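Local coordinates for uncharacterized protein orp (Desulfovibrio gigas, PDB 2WFB), which is of uncharacterized function but probably carries a mixed molybdenum-copper sulphide cluster, as a member of the dinitrogenase iron-molybdenum cofactor family, at residues A[7-20]-A[95-108]. Numbering follows the deposited sequence.
Sequences IAVTAEGPGLDGLV and LEGLTVRQAVQRFL
The R101 guanidinium receives L16 CB over one face, 3.6 Å from R101 NH2, and the D17 carboxylate at its edge, near its plane. The F107 ring meets I7 CD1 obliquely. I7 and F107 belong to an alpha/beta layer in which helix 100-108 covers strand 7-11 of the mixed sheet, their axes 9.3 Å apart at closest and running 142° apart; the R101 pair ties the helix start to the loop after the strand. R101 grips D17 side-on, NE to OD1 at 2.9 Å and NH2 to OD2. Both acceptors lie in the guanidinium plane, but the carboxylate is turned 37° against it, and NH2 therefore meets OD2 from above the carboxylate plane. R101 CG lies anti to the backbone N (chi1 -167°). On the strand-facing side of the helix, V100 CG1 lies 3.9 Å from V9 CB, and V104 CG2 meets V9 CG2 at 3.7 Å. R101 N donates to L16 O. V100 N to G18 O (2.9 Å) and V20 N to L98 O flank L19 and T99 and make the single beta bridge. T99, the N-cap, forms a capping box with Q102. A water donates to D17 OD1 at 2.7 Å and also hydrogen-bonds T99 OG1.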
loop_
_atom_site.group_PDB
_atom_site.type_symbol
_atom_site.label_atom_id
_atom_site.label_comp_id
_atom_site.label_asym_id
_atom_site.label_seq_id
_atom_site.Cartn_x
_atom_site.Cartn_y
_atom_site.Cartn_z
ATOM N N ILE A 7 -4.993 3.595 5.871
ATOM C CA ILE A 7 -3.763 3.741 5.107
ATOM C C ILE A 7 -3.105 2.362 5.010
ATOM O O ILE A 7 -2.762 1.788 6.023
ATOM C CB ILE A 7 -2.811 4.734 5.790
ATOM C CG1 ILE A 7 -3.521 6.083 6.025
ATOM C CG2 ILE A 7 -1.535 4.859 4.949
ATOM C CD1 ILE A 7 -2.799 7.044 6.976
ATOM N N ALA A 8 -2.979 1.833 3.789
ATOM C CA ALA A 8 -2.260 0.592 3.562
ATOM C C ALA A 8 -0.803 0.897 3.199
ATOM O O ALA A 8 -0.519 1.793 2.429
ATOM C CB ALA A 8 -2.911 -0.217 2.461
ATOM N N VAL A 9 0.115 0.149 3.779
ATOM C CA VAL A 9 1.520 0.343 3.483
ATOM C C VAL A 9 2.079 -1.028 3.121
ATOM O O VAL A 9 1.915 -1.963 3.896
ATOM C CB VAL A 9 2.295 0.919 4.687
ATOM C CG1 VAL A 9 3.761 1.208 4.301
ATOM C CG2 VAL A 9 1.649 2.199 5.222
ATOM N N THR A 10 2.729 -1.141 1.953
ATOM C CA THR A 10 3.397 -2.394 1.563
ATOM C C THR A 10 4.473 -2.775 2.571
ATOM O O THR A 10 5.251 -1.935 3.013
ATOM C CB THR A 10 3.986 -2.340 0.153
ATOM O OG1 THR A 10 4.881 -1.222 0.050
ATOM C CG2 THR A 10 2.874 -2.179 -0.876
ATOM N N ALA A 11 4.493 -4.052 2.958
ATOM C CA ALA A 11 5.279 -4.471 4.098
ATOM C C ALA A 11 5.939 -5.819 3.843
ATOM O O ALA A 11 5.430 -6.643 3.083
ATOM C CB ALA A 11 4.415 -4.526 5.336
ATOM N N GLU A 12 7.073 -6.033 4.494
ATOM C CA GLU A 12 7.856 -7.236 4.306
ATOM C C GLU A 12 7.410 -8.319 5.294
ATOM O O GLU A 12 7.858 -9.464 5.223
ATOM C CB GLU A 12 9.368 -6.875 4.392
ATOM C CG GLU A 12 9.893 -6.273 3.054
ATOM C CD GLU A 12 11.008 -5.243 3.183
ATOM O OE1 GLU A 12 11.553 -5.042 4.282
ATOM O OE2 GLU A 12 11.358 -4.630 2.154
ATOM N N GLY A 13 6.465 -7.955 6.160
ATOM C CA GLY A 13 5.950 -8.783 7.246
ATOM C C GLY A 13 5.239 -7.884 8.270
ATOM O O GLY A 13 5.131 -6.665 8.074
ATOM N N PRO A 14 4.755 -8.469 9.374
ATOM C CA PRO A 14 3.960 -7.691 10.357
ATOM C C PRO A 14 4.799 -6.705 11.186
ATOM O O PRO A 14 5.996 -6.908 11.333
ATOM C CB PRO A 14 3.346 -8.768 11.272
ATOM C CG PRO A 14 3.684 -10.111 10.639
ATOM C CD PRO A 14 4.857 -9.899 9.718
ATOM N N GLY A 15 4.180 -5.641 11.700
ATOM C CA GLY A 15 4.856 -4.731 12.622
ATOM C C GLY A 15 5.004 -3.324 12.092
ATOM O O GLY A 15 5.297 -3.124 10.915
ATOM N N LEU A 16 4.826 -2.343 12.969
ATOM C CA LEU A 16 4.926 -0.951 12.572
ATOM C C LEU A 16 6.355 -0.493 12.320
ATOM O O LEU A 16 6.581 0.495 11.643
ATOM C CB LEU A 16 4.246 -0.050 13.606
ATOM C CG LEU A 16 2.706 -0.030 13.568
ATOM C CD1 LEU A 16 2.162 0.711 14.779
ATOM C CD2 LEU A 16 2.195 0.605 12.286
ATOM N N ASP A 17 7.332 -1.220 12.848
ATOM C CA ASP A 17 8.707 -0.783 12.717
ATOM C C ASP A 17 9.535 -1.552 11.701
ATOM O O ASP A 17 10.722 -1.291 11.560
ATOM C CB ASP A 17 9.373 -0.681 14.093
ATOM C CG ASP A 17 8.708 0.385 14.975
ATOM O OD1 ASP A 17 8.635 1.580 14.557
ATOM O OD2 ASP A 17 8.231 0.016 16.072
ATOM N N GLY A 18 8.909 -2.476 10.973
ATOM C CA GLY A 18 9.551 -3.100 9.808
ATOM C C GLY A 18 9.569 -2.116 8.648
ATOM O O GLY A 18 8.841 -1.140 8.660
ATOM N N LEU A 19 10.369 -2.386 7.620
ATOM C CA LEU A 19 10.526 -1.462 6.497
ATOM C C LEU A 19 9.386 -1.588 5.519
ATOM O O LEU A 19 8.815 -2.655 5.404
ATOM C CB LEU A 19 11.828 -1.750 5.736
ATOM C CG LEU A 19 13.147 -1.465 6.442
ATOM C CD1 LEU A 19 14.263 -2.023 5.573
ATOM C CD2 LEU A 19 13.322 0.027 6.672
ATOM N N VAL A 20 9.084 -0.515 4.786
ATOM C CA VAL A 20 8.163 -0.656 3.682
ATOM C C VAL A 20 8.800 -1.536 2.582
ATOM O O VAL A 20 10.020 -1.437 2.285
ATOM C CB VAL A 20 7.517 0.717 3.141
ATOM C CG1 VAL A 20 7.694 1.887 4.074
ATOM C CG2 VAL A 20 7.884 1.055 1.736
ATOM N N LEU A 95 8.742 5.384 -1.176
ATOM C CA LEU A 95 8.864 5.326 0.282
ATOM C C LEU A 95 9.771 4.205 0.826
ATOM O O LEU A 95 9.811 3.965 2.035
ATOM C CB LEU A 95 7.478 5.295 0.943
ATOM C CG LEU A 95 6.688 6.578 0.668
ATOM C CD1 LEU A 95 5.209 6.356 0.810
ATOM C CD2 LEU A 95 7.149 7.730 1.558
ATOM N N GLU A 96 10.510 3.538 -0.061
ATOM C CA GLU A 96 11.442 2.503 0.365
ATOM C C GLU A 96 12.558 3.126 1.212
ATOM O O GLU A 96 12.970 4.284 0.999
ATOM C CB GLU A 96 11.970 1.698 -0.835
ATOM C CG GLU A 96 12.891 2.464 -1.799
ATOM C CD GLU A 96 12.187 3.280 -2.907
ATOM O OE1 GLU A 96 10.947 3.428 -2.951
ATOM O OE2 GLU A 96 12.909 3.781 -3.785
ATOM N N GLY A 97 12.981 2.370 2.225
ATOM C CA GLY A 97 14.035 2.805 3.129
ATOM C C GLY A 97 13.458 3.339 4.426
ATOM O O GLY A 97 14.197 3.552 5.397
ATOM N N LEU A 98 12.141 3.575 4.437
ATOM C CA LEU A 98 11.413 4.031 5.640
ATOM C C LEU A 98 10.788 2.840 6.336
ATOM O O LEU A 98 10.498 1.811 5.678
ATOM C CB LEU A 98 10.320 5.033 5.246
ATOM C CG LEU A 98 10.729 6.392 4.694
ATOM C CD1 LEU A 98 9.497 7.250 4.369
ATOM C CD2 LEU A 98 11.600 7.130 5.702
ATOM N N THR A 99 10.617 2.938 7.656
ATOM C CA THR A 99 9.775 1.988 8.355
ATOM C C THR A 99 8.312 2.306 8.078
ATOM O O THR A 99 7.974 3.387 7.578
ATOM C CB THR A 99 10.005 1.933 9.883
ATOM O OG1 THR A 99 9.574 3.151 10.467
ATOM C CG2 THR A 99 11.450 1.727 10.228
ATOM N N VAL A 100 7.444 1.345 8.358
ATOM C CA VAL A 100 6.021 1.537 8.116
ATOM C C VAL A 100 5.532 2.742 8.935
ATOM O O VAL A 100 4.850 3.617 8.386
ATOM C CB VAL A 100 5.188 0.240 8.354
ATOM C CG1 VAL A 100 3.663 0.540 8.361
ATOM C CG2 VAL A 100 5.518 -0.816 7.266
ATOM N N ARG A 101 5.934 2.807 10.202
ATOM C CA ARG A 101 5.540 3.916 11.062
ATOM C C ARG A 101 5.984 5.263 10.496
ATOM O O ARG A 101 5.210 6.222 10.495
ATOM C CB ARG A 101 6.114 3.712 12.460
ATOM C CG ARG A 101 5.511 4.625 13.517
ATOM C CD ARG A 101 6.276 4.545 14.838
ATOM N NE ARG A 101 6.341 3.193 15.390
ATOM C CZ ARG A 101 5.398 2.607 16.127
ATOM N NH1 ARG A 101 4.259 3.230 16.427
ATOM N NH2 ARG A 101 5.605 1.378 16.574
ATOM N N GLN A 102 7.219 5.327 9.992
ATOM C CA GLN A 102 7.753 6.556 9.429
ATOM C C GLN A 102 7.055 6.954 8.154
ATOM O O GLN A 102 6.886 8.128 7.923
ATOM C CB GLN A 102 9.245 6.438 9.163
ATOM C CG GLN A 102 10.119 6.345 10.439
ATOM C CD GLN A 102 11.531 5.908 10.122
ATOM O OE1 GLN A 102 11.787 5.292 9.082
ATOM N NE2 GLN A 102 12.460 6.221 11.007
ATOM N N ALA A 103 6.666 5.997 7.302
ATOM C CA ALA A 103 5.974 6.341 6.063
ATOM C C ALA A 103 4.574 6.941 6.335
ATOM O O ALA A 103 4.153 7.906 5.684
ATOM C CB ALA A 103 5.868 5.133 5.145
ATOM N N VAL A 104 3.862 6.362 7.298
ATOM C CA VAL A 104 2.538 6.854 7.650
ATOM C C VAL A 104 2.695 8.254 8.230
ATOM O O VAL A 104 1.975 9.171 7.819
ATOM C CB VAL A 104 1.809 5.941 8.640
ATOM C CG1 VAL A 104 0.610 6.659 9.208
ATOM C CG2 VAL A 104 1.377 4.642 7.950
ATOM N N GLN A 105 3.668 8.424 9.134
ATOM C CA GLN A 105 3.972 9.760 9.694
ATOM C C GLN A 105 4.339 10.803 8.639
ATOM O O GLN A 105 3.807 11.915 8.702
ATOM C CB GLN A 105 5.016 9.700 10.828
ATOM C CG GLN A 105 5.161 11.012 11.624
ATOM C CD GLN A 105 3.893 11.385 12.404
ATOM O OE1 GLN A 105 3.158 12.318 12.033
ATOM N NE2 GLN A 105 3.621 10.642 13.472
ATOM N N ARG A 106 5.223 10.482 7.679
ATOM C CA ARG A 106 5.535 11.435 6.575
ATOM C C ARG A 106 4.311 11.744 5.724
ATOM O O ARG A 106 4.130 12.884 5.302
ATOM C CB ARG A 106 6.631 10.959 5.607
ATOM C CG ARG A 106 7.997 10.767 6.219
ATOM C CD ARG A 106 9.160 11.308 5.367
ATOM N NE ARG A 106 9.061 11.058 3.931
ATOM C CZ ARG A 106 10.097 10.736 3.152
ATOM N NH1 ARG A 106 11.321 10.574 3.669
ATOM N NH2 ARG A 106 9.915 10.537 1.850
ATOM N N PHE A 107 3.502 10.724 5.435
ATOM C CA PHE A 107 2.247 10.934 4.713
ATOM C C PHE A 107 1.322 11.901 5.464
ATOM O O PHE A 107 0.856 12.866 4.871
ATOM C CB PHE A 107 1.484 9.633 4.425
ATOM C CG PHE A 107 0.088 9.880 3.908
ATOM C CD1 PHE A 107 -0.112 10.393 2.630
ATOM C CD2 PHE A 107 -1.014 9.665 4.719
ATOM C CE1 PHE A 107 -1.401 10.667 2.152
ATOM C CE2 PHE A 107 -2.302 9.938 4.254
ATOM C CZ PHE A 107 -2.491 10.440 2.969
ATOM N N LEU A 108 1.054 11.628 6.738
ATOM C CA LEU A 108 0.204 12.511 7.571
ATOM C C LEU A 108 0.717 13.950 7.717
ATOM O O LEU A 108 -0.077 14.905 7.822
ATOM C CB LEU A 108 -0.039 11.898 8.948
ATOM C CG LEU A 108 -0.771 10.556 8.872
ATOM C CD1 LEU A 108 -0.887 9.977 10.252
ATOM C CD2 LEU A 108 -2.136 10.660 8.193
HETATM O O HOH W 1 9.768 3.478 13.084
HETATM O O HOH W 2 12.567 -0.620 2.025
#